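Glucokinase (PDB 3VGL) probably catalyses the transfer of phosphate from ATP to D-glucose, yielding glucose 6-phosphate and ADP, as a member of the ROK family. Local coordinates at residues A[265-268]-A[269-272]; A[81-84]-A[85-88]; A[153-156]-A[157-160]. All coordinates share one frame; numbering follows the deposited sequence.

Contact 1 of 3, residues A[265-268]-A[269-272]. With ANP (phosphoaminophosphonic acid-adenylate ester), chain E.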
loop_
_atom_site.group_PDB
_atom_site.type_symbol
_atom_site.label_atom_id
_atom_site.label_comp_id
_atom_site.label_asym_id
_atom_site.label_seq_id
_atom_site.Cartn_x
_atom_site.Cartn_y
_atom_site.Cartn_z
ATOM N N GLU A 265 7.166 -16.582 -25.025
ATOM C CA GLU A 265 8.157 -15.595 -25.456
ATOM C C GLU A 265 9.562 -15.833 -24.907
ATOM O O GLU A 265 10.495 -15.137 -25.313
ATOM C CB GLU A 265 7.698 -14.166 -25.154
ATOM C CG GLU A 265 6.325 -13.820 -25.725
ATOM C CD GLU A 265 6.235 -13.842 -27.247
ATOM O OE1 GLU A 265 7.281 -13.785 -27.942
ATOM O OE2 GLU A 265 5.101 -13.906 -27.763
ATOM N N GLY A 266 9.707 -16.783 -23.978
ATOM C CA GLY A 266 11.031 -17.164 -23.469
ATOM C C GLY A 266 11.734 -16.021 -22.757
ATOM O O GLY A 266 11.121 -15.329 -21.935
ATOM N N GLU A 267 13.013 -15.811 -23.073
ATOM C CA GLU A 267 13.837 -14.831 -22.352
ATOM C C GLU A 267 13.343 -13.392 -22.448
ATOM O O GLU A 267 13.633 -12.588 -21.564
ATOM C CB GLU A 267 15.308 -14.936 -22.782
ATOM C CG GLU A 267 15.970 -16.179 -22.212
ATOM C CD GLU A 267 16.055 -16.172 -20.689
ATOM O OE1 GLU A 267 16.633 -15.220 -20.117
ATOM O OE2 GLU A 267 15.565 -17.137 -20.073
ATOM N N LEU A 268 12.554 -13.077 -23.477
ATOM C CA LEU A 268 11.977 -11.726 -23.587
ATOM C C LEU A 268 11.283 -11.325 -22.282
ATOM O O LEU A 268 11.473 -10.209 -21.787
ATOM C CB LEU A 268 11.008 -11.610 -24.766
ATOM C CG LEU A 268 10.361 -10.228 -24.965
ATOM C CD1 LEU A 268 11.336 -9.188 -25.540
ATOM C CD2 LEU A 268 9.112 -10.348 -25.837
ATOM N N VAL A 269 10.517 -12.259 -21.739
ATOM C CA VAL A 269 9.822 -12.061 -20.454
ATOM C C VAL A 269 10.580 -12.673 -19.269
ATOM O O VAL A 269 10.566 -12.104 -18.179
ATOM C CB VAL A 269 8.342 -12.535 -20.544
ATOM C CG1 VAL A 269 8.237 -14.035 -20.813
ATOM C CG2 VAL A 269 7.557 -12.147 -19.297
ATOM N N LEU A 270 11.271 -13.799 -19.478
ATOM C CA LEU A 270 11.951 -14.450 -18.356
ATOM C C LEU A 270 13.141 -13.656 -17.808
ATOM O O LEU A 270 13.388 -13.662 -16.587
ATOM C CB LEU A 270 12.382 -15.887 -18.684
ATOM C CG LEU A 270 11.487 -17.033 -18.225
ATOM C CD1 LEU A 270 11.491 -17.150 -16.691
ATOM C CD2 LEU A 270 10.049 -16.872 -18.758
ATOM N N ASP A 271 13.884 -12.977 -18.684
ATOM C CA ASP A 271 15.055 -12.230 -18.229
ATOM C C ASP A 271 14.683 -11.088 -17.265
ATOM O O ASP A 271 15.241 -11.033 -16.170
ATOM C CB ASP A 271 15.908 -11.762 -19.418
ATOM C CG ASP A 271 17.122 -10.938 -18.988
ATOM O OD1 ASP A 271 18.077 -11.502 -18.407
ATOM O OD2 ASP A 271 17.120 -9.714 -19.236
ATOM N N PRO A 272 13.690 -10.227 -17.628
ATOM C CA PRO A 272 13.306 -9.228 -16.626
ATOM C C PRO A 272 12.705 -9.842 -15.367
ATOM O O PRO A 272 12.930 -9.306 -14.279
ATOM C CB PRO A 272 12.272 -8.350 -17.352
ATOM C CG PRO A 272 11.944 -9.064 -18.645
ATOM C CD PRO A 272 13.128 -9.924 -18.952
HETATM P PB ANP E . -5.695 -18.501 -20.987
HETATM O O1B ANP E . -5.576 -17.653 -19.716
HETATM O O2B ANP E . -7.051 -18.529 -21.628
HETATM N N3B ANP E . -5.244 -20.116 -20.632
HETATM P PA ANP E . -3.232 -17.351 -22.062
HETATM O O1A ANP E . -2.753 -17.225 -23.511
HETATM O O2A ANP E . -2.438 -18.152 -21.076
HETATM O O3A ANP E . -4.762 -17.861 -22.125
HETATM O "O5'" ANP E . -3.422 -15.885 -21.427
HETATM C "C5'" ANP E . -4.160 -14.859 -22.100
HETATM C "C4'" ANP E . -3.646 -13.505 -21.664
HETATM O "O4'" ANP E . -2.222 -13.441 -21.832
HETATM C "C3'" ANP E . -4.233 -12.419 -22.531
HETATM O "O3'" ANP E . -4.238 -11.218 -21.755
HETATM C "C2'" ANP E . -3.204 -12.319 -23.627
HETATM O "O2'" ANP E . -3.217 -11.050 -24.256
HETATM C "C1'" ANP E . -1.885 -12.575 -22.913
HETATM N N9 ANP E . -0.952 -13.337 -23.763
HETATM C C8 ANP E . -1.082 -14.600 -24.207
HETATM N N7 ANP E . 0.003 -14.959 -24.965
HETATM C C5 ANP E . 0.829 -13.898 -24.962
HETATM C C6 ANP E . 2.147 -13.549 -25.566
HETATM N N6 ANP E . 2.828 -14.446 -26.324
HETATM N N1 ANP E . 2.647 -12.324 -25.296
HETATM C C2 ANP E . 2.010 -11.391 -24.548
HETATM N N3 ANP E . 0.805 -11.641 -23.984
HETATM C C4 ANP E . 0.207 -12.834 -24.170
#
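Gly266, Val269 and Leu270 meet at the start of helix 267-280, the helical arm of a beta-alpha-beta unit with strands 255-259 and 291-294, and illustrate how a helix N-terminus is set up. Gly266 occupies the N-cap, and its carbonyl O accepts two amides, Leu270 N at 2.9 Å and Val269 N at 3.1 Å. Next in the series, Asp271 N binds Glu267 O at 2.9 Å. Pro272 lacks an amide hydrogen, so its ring carbon CD merely rests 3.3 Å from Leu268 O, and the helix kinks there.

The side chains fan out from this turn. Val269 holds CG1 between its backbone N and carbonyl carbon (chi1 63°), which folds that methyl back to 3.4 Å from Gly266 O, while the residue packs on Phe233 and Leu236 of helix 227-251. Leu270 reaches Val292 and Ala294 of strand 291-294, and Leu268 reaches helix 215-223. Glu267 lays its carboxylate beside the following turn, bringing OE2 within 3.7 Å of Leu270 CB and OE1 alongside Asp271 CB. The like-charged Glu267 OE1 and Asp271 OD1 lie 4.3 Å apart, a proximity probably eased by salt bridges from Glu267 to Arg274 and from Asp271 to Lys275.

Glu265 sends its carboxylate the other way, off the helix start and into the nucleotide pocket. A bend at chi2 (-64°) aims it there, and the two oxygens divide the work: OE1 forms a salt bridge with Arg223, which would help fix the group's rotation, and OE2 accepts a hydrogen bond from the adenine amino N6 of ANP at 2.7 Å with an N-H...O angle of 165°.

Contact 2 of 3, residues A[81-84]-A[85-88]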
loop_
_atom_site.group_PDB
_atom_site.type_symbol
_atom_site.label_atom_id
_atom_site.label_comp_id
_atom_site.label_asym_id
_atom_site.label_seq_id
_atom_site.Cartn_x
_atom_site.Cartn_y
_atom_site.Cartn_z
ATOM N N ILE A 81 -14.084 -17.158 -15.095
ATOM C CA ILE A 81 -14.990 -18.028 -15.854
ATOM C C ILE A 81 -16.218 -18.221 -14.952
ATOM O O ILE A 81 -16.085 -18.302 -13.740
ATOM C CB ILE A 81 -14.321 -19.396 -16.164
ATOM C CG1 ILE A 81 -13.139 -19.223 -17.124
ATOM C CG2 ILE A 81 -15.338 -20.402 -16.775
ATOM C CD1 ILE A 81 -12.275 -20.433 -17.217
ATOM N N ASP A 82 -17.400 -18.365 -15.538
ATOM C CA ASP A 82 -18.617 -18.513 -14.723
ATOM C C ASP A 82 -18.852 -19.964 -14.258
ATOM O O ASP A 82 -19.741 -20.687 -14.752
ATOM C CB ASP A 82 -19.828 -17.924 -15.451
ATOM C CG ASP A 82 -21.062 -17.805 -14.557
ATOM O OD1 ASP A 82 -20.930 -17.679 -13.308
ATOM O OD2 ASP A 82 -22.173 -17.813 -15.120
ATOM N N TRP A 83 -18.028 -20.382 -13.307
ATOM C CA TRP A 83 -18.121 -21.701 -12.697
ATOM C C TRP A 83 -18.340 -21.528 -11.191
ATOM O O TRP A 83 -17.551 -20.870 -10.511
ATOM C CB TRP A 83 -16.820 -22.478 -12.919
ATOM C CG TRP A 83 -16.624 -23.184 -14.257
ATOM C CD1 TRP A 83 -17.582 -23.748 -15.055
ATOM C CD2 TRP A 83 -15.362 -23.454 -14.901
ATOM N NE1 TRP A 83 -16.998 -24.350 -16.159
ATOM C CE2 TRP A 83 -15.638 -24.176 -16.088
ATOM C CE3 TRP A 83 -14.031 -23.139 -14.595
ATOM C CZ2 TRP A 83 -14.622 -24.592 -16.974
ATOM C CZ3 TRP A 83 -13.015 -23.573 -15.471
ATOM C CH2 TRP A 83 -13.323 -24.282 -16.641
ATOM N N ARG A 84 -19.405 -22.130 -10.664
ATOM C CA ARG A 84 -19.601 -22.201 -9.221
ATOM C C ARG A 84 -20.083 -23.614 -8.917
ATOM O O ARG A 84 -21.188 -23.976 -9.312
ATOM C CB ARG A 84 -20.633 -21.167 -8.734
ATOM C CG ARG A 84 -20.213 -19.687 -8.850
ATOM C CD ARG A 84 -19.110 -19.333 -7.868
ATOM N NE ARG A 84 -18.734 -17.923 -7.924
ATOM C CZ ARG A 84 -17.838 -17.415 -8.768
ATOM N NH1 ARG A 84 -17.235 -18.187 -9.671
ATOM N NH2 ARG A 84 -17.569 -16.115 -8.721
ATOM N N HIS A 85 -19.255 -24.390 -8.212
ATOM C CA HIS A 85 -19.554 -25.796 -7.887
ATOM C C HIS A 85 -19.980 -26.553 -9.154
ATOM O O HIS A 85 -21.001 -27.270 -9.180
ATOM C CB HIS A 85 -20.612 -25.898 -6.761
ATOM C CG HIS A 85 -20.102 -25.541 -5.395
ATOM N ND1 HIS A 85 -20.840 -25.764 -4.257
ATOM C CD2 HIS A 85 -18.938 -24.983 -4.976
ATOM C CE1 HIS A 85 -20.167 -25.351 -3.198
ATOM N NE2 HIS A 85 -19.005 -24.880 -3.606
ATOM N N GLU A 86 -19.170 -26.409 -10.200
ATOM C CA GLU A 86 -19.449 -27.006 -11.503
ATOM C C GLU A 86 -18.957 -28.469 -11.607
ATOM O O GLU A 86 -17.750 -28.723 -11.582
ATOM C CB GLU A 86 -18.813 -26.142 -12.609
ATOM C CG GLU A 86 -18.892 -26.719 -14.040
ATOM C CD GLU A 86 -20.271 -26.551 -14.683
ATOM O OE1 GLU A 86 -20.442 -26.952 -15.854
ATOM O OE2 GLU A 86 -21.176 -26.004 -14.013
ATOM N N PRO A 87 -19.891 -29.441 -11.748
ATOM C CA PRO A 87 -19.513 -30.850 -11.873
ATOM C C PRO A 87 -18.997 -31.189 -13.275
ATOM O O PRO A 87 -19.635 -31.904 -14.066
ATOM C CB PRO A 87 -20.819 -31.590 -11.545
ATOM C CG PRO A 87 -21.876 -30.678 -11.992
ATOM C CD PRO A 87 -21.357 -29.265 -11.768
ATOM N N LEU A 88 -17.802 -30.702 -13.558
ATOM C CA LEU A 88 -17.251 -30.794 -14.885
ATOM C C LEU A 88 -16.947 -32.230 -15.305
ATOM O O LEU A 88 -17.226 -32.611 -16.438
ATOM C CB LEU A 88 -16.001 -29.906 -14.959
ATOM C CG LEU A 88 -15.567 -29.471 -16.352
ATOM C CD1 LEU A 88 -16.660 -28.701 -17.112
ATOM C CD2 LEU A 88 -14.337 -28.599 -16.208
HETATM O O HOH W 1 -18.774 -25.895 -17.827
HETATM O O HOH W 2 -21.094 -23.425 -12.580
#
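Trp83 carries its indole beside the backbone N (chi1 -82°), whereas Glu86 extends CG anti to its own N (chi1 174°) and then bends at chi2; together these torsions lay the glutamate's methylene groups against the five-membered part of the indole. The closest approach is Trp83 CD1 to Glu86 CG, 3.4 Å, with ring and carboxylate planes 23° apart. Water completes the pairing: one molecule, in the plane of the indole, accepts from Trp83 NE1 at 2.9 Å and donates to Glu86 OE1 at 2.8 Å. A second accepts from Arg84 N and donates to Glu86 OE2 at 3.0 Å, so each carboxylate oxygen is linked through a water to Trp83 or Arg84. The six-membered ring meets Leu88 through CZ2, 4.1 Å from Leu88 CD2, and Ile81 CG2 sits over the centre of one ring face. At His85 the chain turns a corner, and His85 and Glu86 both face Val75 of strand 75-77 in a G1 beta bulge, just ahead of helix 88-96. Shortening Trp83 to an alanine is likely to open a gap between Ile81 and Leu88 and to leave the water on Glu86 OE1 without its indole N-H. Arg84 curls back so that NH1 donates to Trp83 O at 2.8 Å and also to Ala78 O. Trp286 of the second subunit makes a cation-pi contact with Arg84 and receives His85 NE2 on its backbone O.

Contact 3 of 3, residues A[153-156]-A[157-160]. With ZN (zinc ion), chain B; BGC (beta-D-glucopyranose), chain D.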
loop_
_atom_site.group_PDB
_atom_site.type_symbol
_atom_site.label_atom_id
_atom_site.label_comp_id
_atom_site.label_asym_id
_atom_site.label_seq_id
_atom_site.Cartn_x
_atom_site.Cartn_y
_atom_site.Cartn_z
ATOM N N ALA A 153 -2.219 -23.705 -3.965
ATOM C CA ALA A 153 -1.539 -23.122 -5.127
ATOM C C ALA A 153 -2.425 -22.133 -5.888
ATOM O O ALA A 153 -2.267 -21.932 -7.096
ATOM C CB ALA A 153 -0.993 -24.214 -6.061
ATOM N N GLU A 154 -3.311 -21.468 -5.163
ATOM C CA GLU A 154 -4.068 -20.359 -5.736
ATOM C C GLU A 154 -3.297 -19.052 -5.527
ATOM O O GLU A 154 -3.777 -18.096 -4.891
ATOM C CB GLU A 154 -5.474 -20.334 -5.145
ATOM C CG GLU A 154 -6.383 -21.366 -5.845
ATOM C CD GLU A 154 -6.511 -21.060 -7.321
ATOM O OE1 GLU A 154 -6.652 -19.849 -7.639
ATOM O OE2 GLU A 154 -6.467 -22.031 -8.123
ATOM N N PHE A 155 -2.087 -19.028 -6.087
ATOM C CA PHE A 155 -1.169 -17.918 -5.843
ATOM C C PHE A 155 -1.704 -16.582 -6.377
ATOM O O PHE A 155 -1.334 -15.495 -5.888
ATOM C CB PHE A 155 0.162 -18.147 -6.574
ATOM C CG PHE A 155 0.896 -19.410 -6.192
ATOM C CD1 PHE A 155 0.684 -20.058 -4.972
ATOM C CD2 PHE A 155 1.870 -19.899 -7.057
ATOM C CE1 PHE A 155 1.420 -21.225 -4.646
ATOM C CE2 PHE A 155 2.594 -21.043 -6.754
ATOM C CZ PHE A 155 2.372 -21.715 -5.557
ATOM N N GLY A 156 -2.583 -16.662 -7.376
ATOM C CA GLY A 156 -3.122 -15.449 -8.001
ATOM C C GLY A 156 -3.913 -14.579 -7.060
ATOM O O GLY A 156 -4.110 -13.405 -7.321
ATOM N N HIS A 157 -4.361 -15.167 -5.936
ATOM C CA HIS A 157 -5.212 -14.430 -5.000
ATOM C C HIS A 157 -4.566 -14.168 -3.655
ATOM O O HIS A 157 -5.226 -13.784 -2.693
ATOM C CB HIS A 157 -6.596 -15.112 -4.902
ATOM C CG HIS A 157 -7.158 -15.379 -6.248
ATOM N ND1 HIS A 157 -7.647 -14.368 -7.051
ATOM C CD2 HIS A 157 -7.147 -16.511 -7.002
ATOM C CE1 HIS A 157 -7.968 -14.882 -8.230
ATOM N NE2 HIS A 157 -7.673 -16.174 -8.228
ATOM N N ILE A 158 -3.243 -14.298 -3.617
ATOM C CA ILE A 158 -2.470 -13.773 -2.479
ATOM C C ILE A 158 -2.541 -12.251 -2.570
ATOM O O ILE A 158 -2.430 -11.681 -3.652
ATOM C CB ILE A 158 -0.979 -14.198 -2.600
ATOM C CG1 ILE A 158 -0.868 -15.722 -2.425
ATOM C CG2 ILE A 158 -0.095 -13.453 -1.578
ATOM C CD1 ILE A 158 0.467 -16.228 -3.006
ATOM N N ARG A 159 -2.737 -11.580 -1.451
ATOM C CA ARG A 159 -2.913 -10.117 -1.467
ATOM C C ARG A 159 -1.551 -9.455 -1.457
ATOM O O ARG A 159 -0.784 -9.580 -0.479
ATOM C CB ARG A 159 -3.695 -9.673 -0.240
ATOM C CG ARG A 159 -3.958 -8.183 -0.258
ATOM C CD ARG A 159 -4.672 -7.698 0.992
ATOM N NE ARG A 159 -3.804 -7.735 2.172
ATOM C CZ ARG A 159 -4.146 -7.238 3.352
ATOM N NH1 ARG A 159 -3.316 -7.348 4.390
ATOM N NH2 ARG A 159 -5.309 -6.604 3.485
ATOM N N VAL A 160 -1.238 -8.786 -2.544
ATOM C CA VAL A 160 0.039 -8.083 -2.650
ATOM C C VAL A 160 -0.094 -6.589 -2.375
ATOM O O VAL A 160 0.894 -5.978 -1.946
ATOM C CB VAL A 160 0.781 -8.348 -3.989
ATOM C CG1 VAL A 160 1.090 -9.845 -4.118
ATOM C CG2 VAL A 160 0.015 -7.844 -5.200
HETATM ZN ZN ZN B . -8.345 -12.454 -6.512
HETATM C C2 BGC D . -7.662 -18.949 -10.994
HETATM C C3 BGC D . -6.752 -20.174 -10.952
HETATM C C4 BGC D . -6.114 -20.447 -12.315
HETATM C C5 BGC D . -5.466 -19.159 -12.793
HETATM C C6 BGC D . -4.823 -19.316 -14.176
HETATM C C1 BGC D . -6.863 -17.771 -11.539
HETATM O O1 BGC D . -7.675 -16.640 -11.695
HETATM O O2 BGC D . -8.037 -18.644 -9.637
HETATM O O3 BGC D . -7.464 -21.300 -10.539
HETATM O O4 BGC D . -5.114 -21.438 -12.173
HETATM O O5 BGC D . -6.405 -18.097 -12.851
HETATM O O6 BGC D . -5.788 -19.697 -15.143
#
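Glu154 and His157 converge on the same hydroxyl of the bound glucose. Among the polar contacts, glucose O2 donates to Glu154 OE1 at 2.7 Å and accepts from His157 NE2 at 2.9 Å, while O3 donates to Glu154 OE2, also at 2.7 Å; the carboxylate thus grips two adjacent hydroxyls. Glu154 OE1 lies in the plane of the imidazole, beside CD2 at its edge. The metal bond uses the other imidazole nitrogen: His157 ND1 binds zinc at 2.1 Å, and Cys167, Cys169 and Cys174 complete the site. With zinc on one nitrogen and sugar on the other, the ring's rotation is probably fixed, the metal positioning the histidine from the second shell. Backbone bonds close a short 3-10 turn at 155-156, entered by an inverse gamma turn at Glu154: His157 N to Glu154 O and Ile158 N to Phe155 O, each 3.2 Å. In the apolar part, Ile158 keeps CG1 beside its backbone N (chi1 -67°), which lets CD1 touch Phe155 CB at 4.1 Å. Phe155 continues onto strands 125-130 and 134-140, while Leu250 in helix 227-251 of the second subunit packs on both Phe155 and Ile158.

In the fold
Contacts 2 and 3, then contact 1, follow one another along the chain and lie around or near the bound glucose and the ATP analogue, in different parts of the fold. Contact 1 reaches the adenine end of ANP, contact 3 supplies two of the residues that bind glucose, and contact 2 touches neither ligand, the Trp83 side chain being about 8 Å from the sugar and about 10 Å from the nucleotide. Contacts 1 and 2 lie on opposite sides of the chain's centre, their own centres 33 Å apart. Contact 3 is 22 Å from contact 1 and 20 Å from contact 2, centre to centre, and its nearest atoms come within about 9 Å of contact 2.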